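Local coordinates for protein phosphatidylinositide phosphatase SAC2 (Homo sapiens, PDB 4XUU) that removes the 4-phosphate of phosphatidylinositol 4-phosphate, probably in endocytic recycling, and is represented here by its homodimerising hSac2 domain, which has a pleckstrin-homology-like fold, at residues D46-L50 and V60-D64; S111-H115 and K160-H165. All coordinates share one frame. Numbering follows the deposited sequence.

Contact 1 (D46-L50 and V60-D64); sequences DVDVL and VAYYD
Val49 and Tyr62 form the apolar centre. They are a non-hydrogen-bonded antiparallel pair, CA to CA 4.6 Å. Val49 (chi1 t) sets CG2 over the face of the Tyr62 ring (chi1 m), 4.0 Å from its centroid, a CH-pi contact. Val47 CG1 reaches the edge of that ring, 3.9 Å from Tyr62 CD2. Val49 CG1 also meets Val60 CG1 at 3.8 Å. On the opposite face of the sheet, Leu50 and Ala61 bring their CB atoms to 4.3 Å, and Leu50 CB lies 3.9 Å from Tyr63 CE1. Leu50 also packs on Leu12 of the second subunit. Both backbones are extended, and the axes of 48-50 and 60-63 approach to 4.7 Å at 157°. Leu50 and Ala61 are the hydrogen-bonded pair: Leu50 N to Ala61 O is 2.8 Å and Ala61 N to Leu50 O 2.9 Å. At the outer, Asp48 end, Tyr63 N donates a hydrogen bond to Asp48 O, 2.9 Å. This is the ladder of an antiparallel beta hairpin, strands 48-54 and 57-63, in the PH-like fold.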
# COMPACT_ATOMS: atom_id res chain seq x y z
N ASP A 46 -12.46 -22.35 -12.61
CA ASP A 46 -11.98 -20.99 -12.85
C ASP A 46 -12.10 -20.57 -14.30
O ASP A 46 -11.67 -21.30 -15.20
CB ASP A 46 -10.52 -20.85 -12.41
CG ASP A 46 -10.32 -21.06 -10.92
OD1 ASP A 46 -11.28 -21.46 -10.22
OD2 ASP A 46 -9.19 -20.84 -10.45
N VAL A 47 -12.70 -19.41 -14.53
CA VAL A 47 -12.71 -18.81 -15.86
C VAL A 47 -11.49 -17.90 -15.99
O VAL A 47 -11.36 -16.91 -15.27
CB VAL A 47 -14.01 -18.01 -16.14
CG1 VAL A 47 -13.96 -17.33 -17.50
CG2 VAL A 47 -15.23 -18.93 -16.04
N ASP A 48 -10.58 -18.27 -16.89
CA ASP A 48 -9.38 -17.47 -17.17
C ASP A 48 -9.72 -16.18 -17.90
O ASP A 48 -10.58 -16.16 -18.78
CB ASP A 48 -8.37 -18.27 -18.00
CG ASP A 48 -7.62 -19.30 -17.19
OD1 ASP A 48 -7.73 -19.31 -15.94
OD2 ASP A 48 -6.89 -20.12 -17.80
N VAL A 49 -9.03 -15.11 -17.51
CA VAL A 49 -9.22 -13.79 -18.10
C VAL A 49 -7.87 -13.15 -18.43
O VAL A 49 -6.94 -13.19 -17.62
CB VAL A 49 -10.01 -12.84 -17.15
CG1 VAL A 49 -10.10 -11.45 -17.75
CG2 VAL A 49 -11.40 -13.39 -16.86
N LEU A 50 -7.77 -12.59 -19.63
CA LEU A 50 -6.60 -11.82 -20.01
C LEU A 50 -6.92 -10.33 -20.02
O LEU A 50 -7.89 -9.89 -20.65
CB LEU A 50 -6.05 -12.28 -21.37
CG LEU A 50 -4.79 -11.56 -21.87
CD1 LEU A 50 -3.53 -11.94 -21.08
CD2 LEU A 50 -4.57 -11.80 -23.36
N VAL A 60 -10.08 -6.86 -22.44
CA VAL A 60 -10.51 -7.95 -21.58
C VAL A 60 -10.97 -9.14 -22.42
O VAL A 60 -11.89 -9.02 -23.23
CB VAL A 60 -11.63 -7.53 -20.60
CG1 VAL A 60 -11.89 -8.63 -19.59
CG2 VAL A 60 -11.27 -6.22 -19.89
N ALA A 61 -10.32 -10.28 -22.21
CA ALA A 61 -10.63 -11.50 -22.93
C ALA A 61 -10.94 -12.64 -21.96
O ALA A 61 -10.11 -12.99 -21.12
CB ALA A 61 -9.48 -11.89 -23.85
N TYR A 62 -12.15 -13.19 -22.06
CA TYR A 62 -12.54 -14.36 -21.28
C TYR A 62 -12.27 -15.64 -22.07
O TYR A 62 -12.56 -15.71 -23.26
CB TYR A 62 -14.02 -14.29 -20.88
CG TYR A 62 -14.34 -13.24 -19.83
CD1 TYR A 62 -14.37 -11.88 -20.16
CD2 TYR A 62 -14.65 -13.60 -18.51
CE1 TYR A 62 -14.67 -10.92 -19.20
CE2 TYR A 62 -14.95 -12.64 -17.55
CZ TYR A 62 -14.96 -11.30 -17.91
OH TYR A 62 -15.26 -10.33 -16.98
N TYR A 63 -11.71 -16.65 -21.40
CA TYR A 63 -11.40 -17.92 -22.05
C TYR A 63 -12.43 -18.99 -21.71
O TYR A 63 -12.97 -19.02 -20.61
CB TYR A 63 -10.00 -18.40 -21.64
CG TYR A 63 -8.87 -17.68 -22.33
CD1 TYR A 63 -8.37 -16.48 -21.82
CD2 TYR A 63 -8.30 -18.19 -23.48
CE1 TYR A 63 -7.33 -15.81 -22.45
CE2 TYR A 63 -7.25 -17.53 -24.12
CZ TYR A 63 -6.78 -16.34 -23.60
OH TYR A 63 -5.75 -15.69 -24.23
N ASP A 64 -12.70 -19.87 -22.67
CA ASP A 64 -13.55 -21.03 -22.41
C ASP A 64 -12.82 -22.02 -21.51
O ASP A 64 -11.63 -22.30 -21.71
CB ASP A 64 -13.97 -21.71 -23.71
CG ASP A 64 -14.93 -22.87 -23.48
OD1 ASP A 64 -15.97 -22.66 -22.83
OD2 ASP A 64 -14.63 -23.99 -23.95

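Contact 2 (S111-H115 and K160-H165); sequences SGYFH and KASKPH. Unlike the reference sequence in segment 160-165: Ala161 (reference Ser).
Segment 111-115 lies on strand 110-119 and is extended except at Gly112 (phi/psi 102/11). The irregular segment 160-165 crosses it, their end-to-end directions 89° apart. The CA atoms of Tyr113 and Ser162 come closest, at 5.2 Å. Ser162 (chi1 t) works in both directions. Its OG accepts from Phe114 N at 3.1 Å and donates to Lys163 O at 2.7 Å. The backbone Lys163 N donates to Gly112 O at 3.1 Å, nearly in line. The Lys163 side chain (chi1 m, chi2 and chi3 t, chi4 p) carries NZ to Ser111 O, 2.8 Å away. At the Gly112 angles a CB would jam against Ser111 O, which already calls for glycine; it would also clash with Lys163 NZ. Ser162 CB sits 3.7 Å above the Phe114 ring centroid (Phe114 chi1 p). Lys163 CB lies 3.9 Å over the Tyr113 ring centroid. The His115 and His165 rings (both chi1 m) make an offset stack, centroids 4.3 Å apart and planes at 16°. Their ND1 atoms have partners outside the two segments: His115 bonds to Tyr62 OH and His165 to Tyr105 OH. Three strand backbone groups, Ser111 O, Gly112 O and Phe114 N, are thus satisfied by the loop: one by its backbone and two by side chains. CH-pi contacts and the histidine stack add to this, without a salt bridge between the two segments.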
# COMPACT_ATOMS: atom_id res chain seq x y z
N SER A 111 -24.14 3.21 -17.84
CA SER A 111 -23.31 2.59 -16.81
C SER A 111 -24.01 1.36 -16.22
O SER A 111 -25.14 1.03 -16.60
CB SER A 111 -22.94 3.59 -15.72
OG SER A 111 -24.04 3.87 -14.87
N GLY A 112 -23.34 0.69 -15.28
CA GLY A 112 -23.85 -0.55 -14.71
C GLY A 112 -23.15 -1.76 -15.31
O GLY A 112 -23.58 -2.90 -15.12
N TYR A 113 -22.07 -1.50 -16.05
CA TYR A 113 -21.25 -2.55 -16.64
C TYR A 113 -19.94 -2.66 -15.87
O TYR A 113 -19.25 -1.65 -15.65
CB TYR A 113 -20.94 -2.23 -18.10
CG TYR A 113 -22.13 -2.20 -19.03
CD1 TYR A 113 -22.57 -3.36 -19.67
CD2 TYR A 113 -22.80 -1.01 -19.29
CE1 TYR A 113 -23.66 -3.33 -20.54
CE2 TYR A 113 -23.89 -0.97 -20.15
CZ TYR A 113 -24.31 -2.13 -20.77
OH TYR A 113 -25.39 -2.09 -21.62
N PHE A 114 -19.59 -3.88 -15.46
CA PHE A 114 -18.33 -4.10 -14.75
C PHE A 114 -17.75 -5.50 -14.88
O PHE A 114 -18.47 -6.49 -15.00
CB PHE A 114 -18.42 -3.68 -13.27
CG PHE A 114 -19.58 -4.27 -12.52
CD1 PHE A 114 -19.50 -5.55 -11.97
CD2 PHE A 114 -20.75 -3.54 -12.33
CE1 PHE A 114 -20.57 -6.10 -11.25
CE2 PHE A 114 -21.83 -4.07 -11.61
CZ PHE A 114 -21.74 -5.35 -11.07
N HIS A 115 -16.42 -5.55 -14.85
CA HIS A 115 -15.68 -6.80 -14.80
C HIS A 115 -15.19 -6.99 -13.38
O HIS A 115 -14.66 -6.06 -12.78
CB HIS A 115 -14.48 -6.75 -15.74
CG HIS A 115 -14.84 -6.51 -17.17
ND1 HIS A 115 -15.47 -7.47 -17.94
CD2 HIS A 115 -14.67 -5.44 -17.97
CE1 HIS A 115 -15.67 -6.99 -19.15
NE2 HIS A 115 -15.19 -5.76 -19.20
N LYS A 160 -24.34 -7.85 -6.49
CA LYS A 160 -25.12 -7.71 -7.72
C LYS A 160 -24.31 -8.12 -8.95
O LYS A 160 -23.08 -8.10 -8.93
CB LYS A 160 -25.67 -6.29 -7.87
CG LYS A 160 -24.62 -5.17 -7.79
CD LYS A 160 -25.29 -3.79 -7.73
CE LYS A 160 -26.00 -3.56 -6.40
NZ LYS A 160 -26.93 -2.40 -6.44
N ALA A 161 -25.02 -8.49 -10.01
CA ALA A 161 -24.39 -8.86 -11.26
C ALA A 161 -24.29 -7.66 -12.19
O ALA A 161 -25.08 -6.72 -12.09
CB ALA A 161 -25.16 -9.99 -11.93
N SER A 162 -23.31 -7.69 -13.08
CA SER A 162 -23.17 -6.67 -14.12
C SER A 162 -24.22 -6.87 -15.21
O SER A 162 -24.75 -7.97 -15.37
CB SER A 162 -21.77 -6.75 -14.74
OG SER A 162 -21.73 -6.06 -15.98
N LYS A 163 -24.51 -5.79 -15.93
CA LYS A 163 -25.27 -5.89 -17.18
C LYS A 163 -24.49 -6.78 -18.14
O LYS A 163 -23.25 -6.77 -18.11
CB LYS A 163 -25.47 -4.51 -17.81
CG LYS A 163 -26.42 -3.59 -17.07
CD LYS A 163 -26.69 -2.34 -17.89
CE LYS A 163 -27.76 -1.46 -17.25
NZ LYS A 163 -27.25 -0.74 -16.05
N PRO A 164 -25.19 -7.57 -18.98
CA PRO A 164 -24.48 -8.48 -19.89
C PRO A 164 -23.43 -7.76 -20.74
O PRO A 164 -23.72 -6.70 -21.31
CB PRO A 164 -25.60 -9.05 -20.77
CG PRO A 164 -26.79 -8.19 -20.51
CD PRO A 164 -26.65 -7.69 -19.12
N HIS A 165 -22.23 -8.32 -20.80
CA HIS A 165 -21.16 -7.76 -21.62
C HIS A 165 -21.38 -8.11 -23.09
O HIS A 165 -21.84 -9.20 -23.42
CB HIS A 165 -19.79 -8.29 -21.20
CG HIS A 165 -19.48 -8.12 -19.75
ND1 HIS A 165 -19.22 -6.89 -19.18
CD2 HIS A 165 -19.37 -9.03 -18.75
CE1 HIS A 165 -18.97 -7.05 -17.89
NE2 HIS A 165 -19.06 -8.34 -17.60

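Both contacts lie on one sheet. Contact 1 is the buried pairing within the hairpin 48-54/57-63. Contact 2 fixes the loop after strand 152-154 across strand 110-119, nearer the surface. Their centres are about 16 Å apart, and contact 1 closes along the chain before contact 2 opens. They meet through side chains: Tyr62 OH lies 3.0 Å from His115 ND1, a probable hydrogen bond, and Val60 CG2 packs 4.0 Å from His115 CD2. His115 therefore connects the Val49/Tyr62 face of the hairpin to the His165 stack. Of the two, only contact 1 reaches another chain, at the second subunit.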